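Local structure of mannose-6-phosphate isomerase (Helicobacter pylori, 2QH5) at residues 57-60 against 61-64. The protein probably makes GDP-mannose and diphosphate from alpha-D-mannose 1-phosphate and GTP, this chain being its N-terminal, nucleotidyltransferase-family part. Numbering follows the deposited sequence.
Sequences VCNE and KHYF
N59 reaches forward along the chain with its side-chain amide to meet K61, two residues on: OD1 accepts the backbone N-H of K61 at 2.9 Å. The bond is nearly straight (164°) and uses a lone pair in the plane of the carboxamide. This is an Asx turn, for which asparagine suits well because its short side chain brings a carbonyl oxygen within range. Its CG stands anti to the backbone N (chi1 -161°), which sets the carboxamide beside the carbonyl carbon, on the side where K61 N follows.

The main-chain carbonyl of N59 closes an overlapping beta-turn, N59 to H62, accepting H62 N at 3.0 Å from well above the carbonyl plane. N59 thus satisfies two successive N-H groups, one with each of its carbonyls. E60 and K61 between them have helical backbone angles, and E60 O continues the pattern with a weak 3.5 Å bond from Y63 N.

The lysine's long aliphatic stem lets it run alongside the amide, with CG 3.2 Å from N59 OD1, while its amino group leads away. H62 lies obliquely against N59, its ND1 3.3 Å from the asparagine CB and its polar ring, suited to a partly exposed site, turned 52° from the amide. The compact, weakly polar thiol of buried C58 rests against the backbone of Y63, SG 4.3 Å from its CA. The E60 side chain leaves the turn and, long and acidic, engages R232 through OE2 in a salt bridge.

The turn links strand 53-59 to helix 63-69, the first connection of a beta-alpha-beta unit completed by strand 78-84, within the GT-A-type nucleotidyltransferase fold. C58 bonds through its backbone to strand 78-84, and the flat ring of Y63 seats the helix start against that strand by an edge-to-face contact with F81.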
# COMPACT_ATOMS: atom_id res chain seq x y z
N VAL A 57 4.83 8.05 -1.87
CA VAL A 57 3.75 8.88 -2.33
C VAL A 57 3.15 9.66 -1.15
O VAL A 57 2.65 9.08 -0.20
CB VAL A 57 2.72 8.09 -3.23
CG1 VAL A 57 2.90 6.59 -3.12
CG2 VAL A 57 1.28 8.54 -3.01
N CYS A 58 3.28 10.99 -1.20
CA CYS A 58 2.82 11.86 -0.12
C CYS A 58 2.24 13.14 -0.68
O CYS A 58 2.36 13.43 -1.87
CB CYS A 58 3.94 12.19 0.87
SG CYS A 58 5.46 12.91 0.16
N ASN A 59 1.59 13.91 0.19
CA ASN A 59 1.14 15.24 -0.14
C ASN A 59 2.33 16.16 -0.39
O ASN A 59 3.35 16.06 0.29
CB ASN A 59 0.28 15.80 0.99
CG ASN A 59 -0.58 16.96 0.54
OD1 ASN A 59 -0.09 18.06 0.32
ND2 ASN A 59 -1.88 16.71 0.39
N GLU A 60 2.19 17.05 -1.37
CA GLU A 60 3.25 17.98 -1.73
C GLU A 60 3.56 18.95 -0.59
O GLU A 60 4.68 19.45 -0.51
CB GLU A 60 2.91 18.73 -3.02
CG GLU A 60 1.67 19.59 -2.91
CD GLU A 60 1.23 20.15 -4.23
OE1 GLU A 60 0.21 20.88 -4.26
OE2 GLU A 60 1.89 19.86 -5.25
N LYS A 61 2.58 19.20 0.29
CA LYS A 61 2.81 20.00 1.49
C LYS A 61 3.90 19.40 2.37
O LYS A 61 4.67 20.14 2.99
CB LYS A 61 1.54 20.12 2.34
CG LYS A 61 0.39 20.89 1.73
CD LYS A 61 -0.83 20.80 2.65
CE LYS A 61 -2.15 21.02 1.91
NZ LYS A 61 -2.58 22.45 1.88
N HIS A 62 3.94 18.07 2.44
CA HIS A 62 4.82 17.39 3.40
C HIS A 62 6.09 16.84 2.78
O HIS A 62 6.86 16.17 3.47
CB HIS A 62 4.07 16.28 4.15
CG HIS A 62 2.67 16.64 4.51
ND1 HIS A 62 1.57 15.93 4.07
CD2 HIS A 62 2.18 17.66 5.26
CE1 HIS A 62 0.47 16.49 4.53
NE2 HIS A 62 0.81 17.54 5.26
N TYR A 63 6.33 17.12 1.50
CA TYR A 63 7.51 16.59 0.81
C TYR A 63 8.77 16.79 1.64
O TYR A 63 9.46 15.82 1.98
CB TYR A 63 7.68 17.20 -0.59
CG TYR A 63 9.02 16.86 -1.22
CD1 TYR A 63 10.03 17.81 -1.34
CD2 TYR A 63 9.28 15.57 -1.66
CE1 TYR A 63 11.26 17.47 -1.90
CE2 TYR A 63 10.51 15.23 -2.21
CZ TYR A 63 11.49 16.18 -2.33
OH TYR A 63 12.70 15.83 -2.89
N PHE A 64 9.06 18.04 1.99
CA PHE A 64 10.30 18.39 2.68
C PHE A 64 10.37 17.88 4.11
O PHE A 64 11.45 17.61 4.63
CB PHE A 64 10.55 19.90 2.61
CG PHE A 64 10.74 20.40 1.21
CD1 PHE A 64 12.01 20.40 0.62
CD2 PHE A 64 9.65 20.85 0.46
CE1 PHE A 64 12.19 20.84 -0.69
CE2 PHE A 64 9.81 21.31 -0.84
CZ PHE A 64 11.09 21.30 -1.43